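Local coordinates for extracellular solute-binding protein family 1 (Pseudothermotoga lettingae, PDB 5CI5) that binds the sugar alpha-D-tagatopyranose and probably delivers it, as the solute-binding protein of an ABC transporter, to a membrane permease, at residues W134-R139 with S296-W301; Q114-L119 with G337-R342; T189-L194 with Y245-Y250. One frame throughout, in Å; residues are numbered along the deposited sequence.

Contact 1: W134-R139 with S296-W301; sequences WYTDCR and SVLGGW. With T6T (alpha-D-tagatopyranose), chain C.
Y135 and W301 face each other as a hydrogen-bonded pair of two antiparallel strands, W301 N giving a 3.0 Å bond to Y135 O. One residue earlier, W134 N also reaches W301 O, at 2.8 Å, so W134 and Y135 together oppose W301 in a classic beta bulge. Farther along, G299 N donates to D137 O, and R139 N to V297 O. Two hydroxyls add side-chain bonds to this backbone pairing: T136 OG1 meets G299 O almost head-on at 2.8 Å, and S296 OG donates to R139 O. The glycines are needed here: a CB on G300 would run into Y135 O, one on G299 into D137 OD1 and the sugar.

The aromatic pair is oblique, ring planes at 45°, with W301 CD1 against Y135 CZ at 3.3 Å; the two side chains run side by side and present their polar ends to alpha-D-tagatopyranose. W301 NE1 donates to sugar O2, and Y135 OH lies 2.6 Å from sugar O1. With CG between backbone N and carbonyl carbon (chi1 63°), D137 turns its carboxylate in toward G299 and the sugar; OD2 receives sugar O1 and O3, while OD1 takes a proton from a water shared with R139 NH1 and V297 O. R139 uses two nitrogens, NH1 to sugar O3 and NH2 to sugar O6 (171°), and its charge is also paired with E247. The backbone contributes G300 N to sugar O4. Aromatic rings, a carboxylate and a guanidinium around a hydroxyl-rich ligand are the hallmark of a sugar pocket in periplasmic-type binding proteins.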
loop_
_atom_site.group_PDB
_atom_site.type_symbol
_atom_site.label_atom_id
_atom_site.label_comp_id
_atom_site.label_asym_id
_atom_site.label_seq_id
_atom_site.Cartn_x
_atom_site.Cartn_y
_atom_site.Cartn_z
ATOM N N TRP A 134 -9.655 -7.360 2.995
ATOM C CA TRP A 134 -9.826 -7.169 4.440
ATOM C C TRP A 134 -9.587 -5.707 4.878
ATOM O O TRP A 134 -10.378 -5.158 5.642
ATOM C CB TRP A 134 -8.897 -8.109 5.218
ATOM C CG TRP A 134 -9.135 -7.984 6.690
ATOM C CD1 TRP A 134 -10.188 -8.536 7.397
ATOM C CD2 TRP A 134 -8.388 -7.206 7.636
ATOM N NE1 TRP A 134 -10.110 -8.167 8.723
ATOM C CE2 TRP A 134 -9.022 -7.358 8.898
ATOM C CE3 TRP A 134 -7.231 -6.420 7.554
ATOM C CZ2 TRP A 134 -8.557 -6.732 10.055
ATOM C CZ3 TRP A 134 -6.759 -5.798 8.723
ATOM C CH2 TRP A 134 -7.421 -5.968 9.957
ATOM N N TYR A 135 -8.478 -5.092 4.455
ATOM C CA TYR A 135 -8.361 -3.641 4.591
ATOM C C TYR A 135 -7.895 -3.044 3.292
ATOM O O TYR A 135 -7.350 -3.727 2.431
ATOM C CB TYR A 135 -7.433 -3.233 5.748
ATOM C CG TYR A 135 -5.938 -3.038 5.503
ATOM C CD1 TYR A 135 -5.463 -1.920 4.833
ATOM C CD2 TYR A 135 -5.006 -3.915 6.044
ATOM C CE1 TYR A 135 -4.093 -1.707 4.680
ATOM C CE2 TYR A 135 -3.637 -3.707 5.909
ATOM C CZ TYR A 135 -3.194 -2.598 5.232
ATOM O OH TYR A 135 -1.822 -2.431 5.141
ATOM N N THR A 136 -8.211 -1.768 3.139
ATOM C CA THR A 136 -7.812 -1.045 1.951
ATOM C C THR A 136 -7.272 0.340 2.339
ATOM O O THR A 136 -7.181 0.695 3.535
ATOM C CB THR A 136 -8.994 -0.950 0.959
ATOM O OG1 THR A 136 -8.541 -0.446 -0.305
ATOM C CG2 THR A 136 -10.159 -0.096 1.489
ATOM N N ASP A 137 -6.873 1.083 1.317
ATOM C CA ASP A 137 -6.266 2.384 1.478
ATOM C C ASP A 137 -6.152 3.060 0.121
ATOM O O ASP A 137 -6.408 2.450 -0.922
ATOM C CB ASP A 137 -4.872 2.265 2.135
ATOM C CG ASP A 137 -3.858 1.465 1.278
ATOM O OD1 ASP A 137 -3.688 1.810 0.093
ATOM O OD2 ASP A 137 -3.234 0.489 1.799
ATOM N N CYS A 138 -5.775 4.334 0.144
ATOM C CA CYS A 138 -5.249 4.966 -1.060
ATOM C C CYS A 138 -4.094 5.828 -0.589
ATOM O O CYS A 138 -3.944 6.093 0.614
ATOM C CB CYS A 138 -6.309 5.778 -1.823
ATOM S SG CYS A 138 -7.010 7.164 -0.956
ATOM N N ARG A 139 -3.247 6.222 -1.526
ATOM C CA ARG A 139 -2.031 6.939 -1.152
ATOM C C ARG A 139 -2.155 8.427 -1.344
ATOM O O ARG A 139 -2.743 8.925 -2.317
ATOM C CB ARG A 139 -0.828 6.386 -1.919
ATOM C CG ARG A 139 -0.102 5.305 -1.141
ATOM C CD ARG A 139 0.929 4.517 -1.925
ATOM N NE ARG A 139 1.780 3.767 -0.995
ATOM C CZ ARG A 139 1.457 2.610 -0.425
ATOM N NH1 ARG A 139 0.305 2.020 -0.722
ATOM N NH2 ARG A 139 2.301 2.029 0.434
ATOM N N SER A 296 -3.882 9.246 -7.171
ATOM C CA SER A 296 -3.720 8.408 -6.009
ATOM C C SER A 296 -3.642 6.988 -6.521
ATOM O O SER A 296 -4.149 6.697 -7.606
ATOM C CB SER A 296 -4.875 8.595 -5.021
ATOM O OG SER A 296 -4.736 7.779 -3.863
ATOM N N VAL A 297 -2.979 6.124 -5.764
ATOM C CA VAL A 297 -2.893 4.699 -6.072
ATOM C C VAL A 297 -3.608 3.905 -4.964
ATOM O O VAL A 297 -3.477 4.218 -3.769
ATOM C CB VAL A 297 -1.417 4.200 -6.216
ATOM C CG1 VAL A 297 -1.351 2.711 -6.495
ATOM C CG2 VAL A 297 -0.710 4.979 -7.334
ATOM N N LEU A 298 -4.357 2.891 -5.393
ATOM C CA LEU A 298 -5.145 2.008 -4.549
ATOM C C LEU A 298 -4.256 0.928 -3.921
ATOM O O LEU A 298 -3.355 0.380 -4.587
ATOM C CB LEU A 298 -6.217 1.346 -5.411
ATOM C CG LEU A 298 -7.199 0.370 -4.786
ATOM C CD1 LEU A 298 -8.088 1.104 -3.792
ATOM C CD2 LEU A 298 -8.044 -0.270 -5.893
ATOM N N GLY A 299 -4.524 0.593 -2.666
ATOM C CA GLY A 299 -3.831 -0.500 -2.012
ATOM C C GLY A 299 -4.660 -1.213 -0.959
ATOM O O GLY A 299 -5.847 -0.940 -0.762
ATOM N N GLY A 300 -4.007 -2.164 -0.286
ATOM C CA GLY A 300 -4.643 -2.932 0.764
ATOM C C GLY A 300 -4.224 -4.392 0.737
ATOM O O GLY A 300 -3.262 -4.769 0.030
ATOM N N TRP A 301 -4.951 -5.208 1.504
ATOM C CA TRP A 301 -4.662 -6.636 1.641
ATOM C C TRP A 301 -5.949 -7.446 1.605
ATOM O O TRP A 301 -6.965 -7.014 2.142
ATOM C CB TRP A 301 -3.907 -6.928 2.939
ATOM C CG TRP A 301 -2.578 -6.277 2.913
ATOM C CD1 TRP A 301 -2.320 -4.963 3.147
ATOM C CD2 TRP A 301 -1.330 -6.873 2.539
ATOM N NE1 TRP A 301 -0.990 -4.697 2.942
ATOM C CE2 TRP A 301 -0.364 -5.858 2.573
ATOM C CE3 TRP A 301 -0.942 -8.168 2.169
ATOM C CZ2 TRP A 301 0.981 -6.095 2.286
ATOM C CZ3 TRP A 301 0.387 -8.395 1.875
ATOM C CH2 TRP A 301 1.327 -7.358 1.913
HETATM O O3 T6T C . -1.079 -0.185 0.332
HETATM C C3 T6T C . -0.687 -1.412 0.938
HETATM C C4 T6T C . -0.160 -2.348 -0.149
HETATM O O4 T6T C . -1.137 -2.489 -1.189
HETATM C C5 T6T C . 1.126 -1.763 -0.689
HETATM O O5 T6T C . 1.667 -2.610 -1.706
HETATM C C6 T6T C . 2.129 -1.556 0.442
HETATM O O6 T6T C . 1.565 -0.667 1.404
HETATM C C2 T6T C . 0.348 -1.145 1.984
HETATM O O2 T6T C . 0.612 -2.350 2.713
HETATM C C1 T6T C . -0.128 -0.068 2.983
HETATM O O1 T6T C . -1.339 -0.358 3.578
HETATM O O HOH W 1 -2.136 2.726 -1.928
#

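Contact 2: Q114-L119 with G337-R342; sequences QIWPNL and GPMPTR
Q114 lies against R342, its CB over one face of the guanidinium and its CG 4.0 Å from R342 NH2, so the aliphatic part of a long polar residue packs on the flat cation. The charge itself is met by others: D344 and E110 form salt bridges with R342. The backbone joins in as well, R342 CA leaning toward Q114 O in a CA-H...O contact.

I115 pairs with R342 in a single backbone bridge, and its CA approaches T341 O at 3.2 Å. Its side chain runs alongside that of T341, CD1 touching OG1 at 3.6 Å. Being branched and apolar, I115 can cover a threonine whose hydroxyl is turned to P133 O.

W116 supplies both hydrogen bonds across the contact. Its N donates to T341 O at 3.1 Å, almost in line with the carbonyl. With CG anti to the carbonyl carbon (chi1 -64°), the indole reaches toward M339 and P340, and NE1 makes a weak 3.3 Å bond to P340 O, which lies at the ring edge. The selenomethionine M339 crosses the indole at about a right angle and brings CE above the indole plane near its rim, 3.7 Å from W116 CE2; its extended, unbranched chain is what allows the reach. W116 also meets F364 edge-to-face.

After a turn in which L119 N bonds W116 O, L119 comes back to the contact, and its CD1 touches T341 CG2 at 3.7 Å. The loop that follows helix 103-108 is thus fastened to strand 339-340, itself a neighbour of strand 128-138, with helix 343-348, whose N-cap position R342 occupies, beside W116 and helix 325-335 behind P340 and R342.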
loop_
_atom_site.group_PDB
_atom_site.type_symbol
_atom_site.label_atom_id
_atom_site.label_comp_id
_atom_site.label_asym_id
_atom_site.label_seq_id
_atom_site.Cartn_x
_atom_site.Cartn_y
_atom_site.Cartn_z
ATOM N N GLN A 114 -21.197 -5.336 0.769
ATOM C CA GLN A 114 -20.612 -4.208 1.517
ATOM C C GLN A 114 -19.156 -3.910 1.127
ATOM O O GLN A 114 -18.650 -2.858 1.462
ATOM C CB GLN A 114 -20.702 -4.455 3.022
ATOM C CG GLN A 114 -22.148 -4.304 3.559
ATOM C CD GLN A 114 -22.716 -2.950 3.237
ATOM O OE1 GLN A 114 -22.096 -1.930 3.522
ATOM N NE2 GLN A 114 -23.887 -2.928 2.589
ATOM N N ILE A 115 -18.476 -4.811 0.416
ATOM C CA ILE A 115 -17.078 -4.548 0.040
ATOM C C ILE A 115 -17.082 -3.456 -1.021
ATOM O O ILE A 115 -17.901 -3.515 -1.963
ATOM C CB ILE A 115 -16.385 -5.849 -0.491
ATOM C CG1 ILE A 115 -16.479 -6.942 0.583
ATOM C CG2 ILE A 115 -14.944 -5.602 -0.955
ATOM C CD1 ILE A 115 -15.774 -6.602 1.864
ATOM N N TRP A 116 -16.231 -2.439 -0.857
ATOM C CA TRP A 116 -16.114 -1.399 -1.879
ATOM C C TRP A 116 -15.895 -2.042 -3.252
ATOM O O TRP A 116 -14.995 -2.845 -3.424
ATOM C CB TRP A 116 -14.973 -0.447 -1.582
ATOM C CG TRP A 116 -15.102 0.354 -0.332
ATOM C CD1 TRP A 116 -14.448 0.134 0.834
ATOM C CD2 TRP A 116 -15.918 1.519 -0.130
ATOM N NE1 TRP A 116 -14.813 1.085 1.761
ATOM C CE2 TRP A 116 -15.707 1.950 1.189
ATOM C CE3 TRP A 116 -16.805 2.238 -0.945
ATOM C CZ2 TRP A 116 -16.345 3.079 1.722
ATOM C CZ3 TRP A 116 -17.452 3.362 -0.401
ATOM C CH2 TRP A 116 -17.217 3.759 0.910
ATOM N N PRO A 117 -16.708 -1.675 -4.242
ATOM C CA PRO A 117 -16.676 -2.464 -5.481
ATOM C C PRO A 117 -15.417 -2.345 -6.310
ATOM O O PRO A 117 -15.168 -3.262 -7.115
ATOM C CB PRO A 117 -17.866 -1.920 -6.289
ATOM C CG PRO A 117 -18.642 -1.115 -5.396
ATOM C CD PRO A 117 -17.814 -0.706 -4.228
ATOM N N ASN A 118 -14.662 -1.259 -6.162
ATOM C CA ASN A 118 -13.442 -1.112 -6.911
ATOM C C ASN A 118 -12.402 -2.086 -6.423
ATOM O O ASN A 118 -11.370 -2.259 -7.055
ATOM C CB ASN A 118 -12.928 0.328 -6.842
ATOM C CG ASN A 118 -12.728 0.838 -5.418
ATOM O OD1 ASN A 118 -13.514 0.542 -4.499
ATOM N ND2 ASN A 118 -11.690 1.659 -5.238
ATOM N N LEU A 119 -12.676 -2.762 -5.307
ATOM C CA LEU A 119 -11.712 -3.738 -4.809
ATOM C C LEU A 119 -11.854 -5.102 -5.500
ATOM O O LEU A 119 -10.903 -5.882 -5.502
ATOM C CB LEU A 119 -11.853 -3.914 -3.281
ATOM C CG LEU A 119 -11.654 -2.609 -2.493
ATOM C CD1 LEU A 119 -11.856 -2.827 -0.981
ATOM C CD2 LEU A 119 -10.261 -2.001 -2.783
ATOM N N GLY A 337 -7.451 2.958 11.963
ATOM C CA GLY A 337 -6.983 2.623 10.633
ATOM C C GLY A 337 -6.541 1.167 10.649
ATOM O O GLY A 337 -6.443 0.558 11.722
ATOM N N PRO A 338 -6.272 0.591 9.467
ATOM C CA PRO A 338 -6.442 1.218 8.149
ATOM C C PRO A 338 -7.917 1.307 7.750
ATOM O O PRO A 338 -8.798 1.174 8.597
ATOM C CB PRO A 338 -5.677 0.283 7.195
ATOM C CG PRO A 338 -4.917 -0.684 8.079
ATOM C CD PRO A 338 -5.700 -0.760 9.355
HETATM N N MSE A 339 -8.191 1.508 6.466
HETATM C CA MSE A 339 -9.552 1.672 6.015
HETATM C C MSE A 339 -10.260 0.327 5.893
HETATM O O MSE A 339 -9.725 -0.610 5.278
HETATM C CB MSE A 339 -9.571 2.391 4.668
HETATM C CG MSE A 339 -10.938 2.655 4.114
HETATM SE SE MSE A 339 -10.740 3.814 2.557
HETATM C CE MSE A 339 -12.383 3.447 1.679
ATOM N N PRO A 340 -11.468 0.227 6.472
ATOM C CA PRO A 340 -12.220 -1.011 6.289
ATOM C C PRO A 340 -12.579 -1.207 4.825
ATOM O O PRO A 340 -12.906 -0.235 4.145
ATOM C CB PRO A 340 -13.501 -0.803 7.128
ATOM C CG PRO A 340 -13.210 0.380 8.062
ATOM C CD PRO A 340 -12.120 1.171 7.410
ATOM N N THR A 341 -12.529 -2.446 4.353
ATOM C CA THR A 341 -13.091 -2.785 3.048
ATOM C C THR A 341 -14.626 -2.796 3.061
ATOM O O THR A 341 -15.221 -2.787 2.002
ATOM C CB THR A 341 -12.602 -4.144 2.565
ATOM O OG1 THR A 341 -12.959 -5.159 3.517
ATOM C CG2 THR A 341 -11.096 -4.098 2.383
ATOM N N ARG A 342 -15.241 -2.815 4.247
ATOM C CA ARG A 342 -16.706 -2.752 4.375
ATOM C C ARG A 342 -17.228 -1.309 4.398
ATOM O O ARG A 342 -16.826 -0.506 5.238
ATOM C CB ARG A 342 -17.182 -3.433 5.653
ATOM C CG ARG A 342 -16.921 -4.943 5.775
ATOM C CD ARG A 342 -17.464 -5.446 7.109
ATOM N NE ARG A 342 -18.931 -5.405 7.082
ATOM C CZ ARG A 342 -19.741 -6.445 6.954
ATOM N NH1 ARG A 342 -19.280 -7.688 6.878
ATOM N NH2 ARG A 342 -21.053 -6.232 6.907
#

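Contact 3: T189-L194 with Y245-Y250; sequences TEHTTL and YHEDDY. With T6T (alpha-D-tagatopyranose), chain C.
D248 OD2 accepts a hydrogen bond from H191 NE2 at 2.8 Å. The oxygen is met from above the carboxylate plane rather than within it, and the two flat groups stand nearly upright to each other, 83° apart. At the other ring nitrogen, T189 OG1 and H191 ND1 are 2.7 Å apart in a hydrogen bond that either could donate, so both ring nitrogens are engaged and the rotation of the ring is fixed.

H191 also stacks face to face on H246, centroids 3.6 Å apart and planes only 9° from parallel. H246 has its CG between backbone N and carbonyl carbon (chi1 55°), which folds the ring back over its own helix start: ND1 accepts from D248 N in the ring plane. H246 N in turn donates to the D249 carboxylate, completing a capping box, and D249 OD2 lies over the ring face opposite H191. H246 NE2 is bonded to D63. Both histidines suit their places because they are flat enough to stack yet have two nitrogens to bond.

E247 extends past the H191 edge, OE1 3.6 Å from H191 CD2 and salt-bridged to R139, and its OE2 takes a proton from a water that also bonds H191 O. An alanine at H191 is likely to leave D248 OD2 without this donor and one face of H246 without its stacking partner.

From the start of helix 190-202, E190 CG and L194 CD1 approach O5 of alpha-D-tagatopyranose and line part of its pocket. Here that helix start meets the start of helix 247-255, with helix 62-75 contributing D63 nearby; T193 packs on helix 376-391, and E247 and Y250 pack against strand 261-264, on I263 and A262.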
loop_
_atom_site.group_PDB
_atom_site.type_symbol
_atom_site.label_atom_id
_atom_site.label_comp_id
_atom_site.label_asym_id
_atom_site.label_seq_id
_atom_site.Cartn_x
_atom_site.Cartn_y
_atom_site.Cartn_z
ATOM N N THR A 189 11.931 -2.261 -3.018
ATOM C CA THR A 189 10.670 -2.645 -2.406
ATOM C C THR A 189 9.529 -1.975 -3.189
ATOM O O THR A 189 9.744 -1.028 -3.968
ATOM C CB THR A 189 10.575 -2.222 -0.930
ATOM O OG1 THR A 189 10.580 -0.788 -0.878
ATOM C CG2 THR A 189 11.707 -2.797 -0.059
ATOM N N GLU A 190 8.312 -2.478 -2.975
ATOM C CA GLU A 190 7.139 -1.995 -3.674
ATOM C C GLU A 190 6.921 -0.503 -3.457
ATOM O O GLU A 190 6.339 0.133 -4.313
ATOM C CB GLU A 190 5.911 -2.782 -3.205
ATOM C CG GLU A 190 4.621 -2.452 -3.903
ATOM C CD GLU A 190 4.551 -2.886 -5.345
ATOM O OE1 GLU A 190 5.469 -3.581 -5.826
ATOM O OE2 GLU A 190 3.572 -2.515 -6.003
ATOM N N HIS A 191 7.360 0.038 -2.315
ATOM C CA HIS A 191 7.169 1.466 -2.034
ATOM C C HIS A 191 7.743 2.321 -3.174
ATOM O O HIS A 191 7.218 3.384 -3.517
ATOM C CB HIS A 191 7.850 1.929 -0.733
ATOM C CG HIS A 191 7.659 1.037 0.454
ATOM N ND1 HIS A 191 8.433 -0.083 0.673
ATOM C CD2 HIS A 191 6.851 1.151 1.537
ATOM C CE1 HIS A 191 8.087 -0.636 1.822
ATOM N NE2 HIS A 191 7.122 0.090 2.364
ATOM N N THR A 192 8.867 1.894 -3.725
ATOM C CA THR A 192 9.534 2.651 -4.771
ATOM C C THR A 192 8.726 2.664 -6.082
ATOM O O THR A 192 8.572 3.701 -6.734
ATOM C CB THR A 192 10.938 2.083 -4.972
ATOM O OG1 THR A 192 11.644 2.248 -3.737
ATOM C CG2 THR A 192 11.687 2.793 -6.135
ATOM N N THR A 193 8.128 1.535 -6.424
ATOM C CA THR A 193 7.213 1.490 -7.547
ATOM C C THR A 193 6.014 2.371 -7.310
ATOM O O THR A 193 5.579 3.087 -8.203
ATOM C CB THR A 193 6.738 0.071 -7.813
ATOM O OG1 THR A 193 7.899 -0.689 -8.127
ATOM C CG2 THR A 193 5.731 -0.007 -8.995
ATOM N N LEU A 194 5.455 2.292 -6.112
ATOM C CA LEU A 194 4.291 3.096 -5.793
ATOM C C LEU A 194 4.617 4.571 -5.846
ATOM O O LEU A 194 3.805 5.370 -6.333
ATOM C CB LEU A 194 3.733 2.701 -4.415
ATOM C CG LEU A 194 3.072 1.324 -4.348
ATOM C CD1 LEU A 194 2.993 0.853 -2.916
ATOM C CD2 LEU A 194 1.704 1.356 -4.990
ATOM N N TYR A 245 16.040 4.063 2.261
ATOM C CA TYR A 245 14.807 4.309 3.022
ATOM C C TYR A 245 13.570 4.385 2.159
ATOM O O TYR A 245 13.627 4.771 0.992
ATOM C CB TYR A 245 14.932 5.613 3.823
ATOM C CG TYR A 245 16.091 5.595 4.808
ATOM C CD1 TYR A 245 16.132 4.666 5.836
ATOM C CD2 TYR A 245 17.108 6.514 4.710
ATOM C CE1 TYR A 245 17.172 4.649 6.743
ATOM C CE2 TYR A 245 18.154 6.513 5.601
ATOM C CZ TYR A 245 18.190 5.567 6.620
ATOM O OH TYR A 245 19.232 5.542 7.550
ATOM N N HIS A 246 12.434 4.073 2.773
ATOM C CA HIS A 246 11.148 4.162 2.098
ATOM C C HIS A 246 10.083 4.705 3.054
ATOM O O HIS A 246 10.371 5.014 4.223
ATOM C CB HIS A 246 10.726 2.792 1.513
ATOM C CG HIS A 246 10.711 1.678 2.512
ATOM N ND1 HIS A 246 9.931 1.702 3.642
ATOM C CD2 HIS A 246 11.341 0.478 2.504
ATOM C CE1 HIS A 246 10.100 0.570 4.310
ATOM N NE2 HIS A 246 10.958 -0.183 3.649
ATOM N N GLU A 247 8.856 4.786 2.533
ATOM C CA GLU A 247 7.686 5.274 3.268
ATOM C C GLU A 247 7.627 4.920 4.749
ATOM O O GLU A 247 7.257 5.766 5.559
ATOM C CB GLU A 247 6.395 4.719 2.676
ATOM C CG GLU A 247 6.043 5.122 1.292
ATOM C CD GLU A 247 4.764 4.438 0.831
ATOM O OE1 GLU A 247 4.214 3.619 1.598
ATOM O OE2 GLU A 247 4.319 4.710 -0.295
ATOM N N ASP A 248 7.893 3.658 5.100
ATOM C CA ASP A 248 7.664 3.234 6.473
ATOM C C ASP A 248 8.750 3.824 7.378
ATOM O O ASP A 248 8.453 4.288 8.481
ATOM C CB ASP A 248 7.621 1.721 6.581
ATOM C CG ASP A 248 6.500 1.112 5.758
ATOM O OD1 ASP A 248 5.378 1.658 5.826
ATOM O OD2 ASP A 248 6.709 0.069 5.086
ATOM N N ASP A 249 9.988 3.842 6.886
ATOM C CA ASP A 249 11.081 4.525 7.564
ATOM C C ASP A 249 10.753 6.015 7.740
ATOM O O ASP A 249 10.923 6.592 8.825
ATOM C CB ASP A 249 12.375 4.357 6.772
ATOM C CG ASP A 249 12.706 2.915 6.506
ATOM O OD1 ASP A 249 12.659 2.129 7.470
ATOM O OD2 ASP A 249 12.986 2.559 5.335
ATOM N N TYR A 250 10.239 6.627 6.681
ATOM C CA TYR A 250 9.925 8.059 6.730
ATOM C C TYR A 250 8.810 8.350 7.734
ATOM O O TYR A 250 8.830 9.407 8.372
ATOM C CB TYR A 250 9.569 8.581 5.340
ATOM C CG TYR A 250 10.710 8.454 4.346
ATOM C CD1 TYR A 250 12.022 8.706 4.733
ATOM C CD2 TYR A 250 10.487 8.058 3.019
ATOM C CE1 TYR A 250 13.061 8.596 3.831
ATOM C CE2 TYR A 250 11.520 7.930 2.124
ATOM C CZ TYR A 250 12.813 8.201 2.532
ATOM O OH TYR A 250 13.866 8.113 1.670
HETATM O O3 T6T C . -1.079 -0.185 0.332
HETATM C C3 T6T C . -0.687 -1.412 0.938
HETATM C C4 T6T C . -0.160 -2.348 -0.149
HETATM O O4 T6T C . -1.137 -2.489 -1.189
HETATM C C5 T6T C . 1.126 -1.763 -0.689
HETATM O O5 T6T C . 1.667 -2.610 -1.706
HETATM C C6 T6T C . 2.129 -1.556 0.442
HETATM O O6 T6T C . 1.565 -0.667 1.404
HETATM C C2 T6T C . 0.348 -1.145 1.984
HETATM O O2 T6T C . 0.612 -2.350 2.713
HETATM C C1 T6T C . -0.128 -0.068 2.983
HETATM O O1 T6T C . -1.339 -0.358 3.578
HETATM O O HOH W 2 5.910 5.579 -2.251
#

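In the fold
Contact 1 lies between the other two and touches both. Its strand 128-138 pairs with strand 339-340 of contact 2: T136 N and M339 O, 2.9 Å apart, probably form a hydrogen bond, and the centres are about 9 Å apart. Toward contact 3, about 15 Å away between centres, the link is ionic, R139 NH2 to E247 OE1 at 2.7 Å, with L194 packed on R139 and V297. E247 is thus a second-shell residue that is likely to position the sugar-binding arginine. Contacts 1 and 3 both touch alpha-D-tagatopyranose, whereas the M339 side chain of contact 2 is about 9 Å from it; contacts 2 and 3 stay about 11 Å apart at nearest atoms.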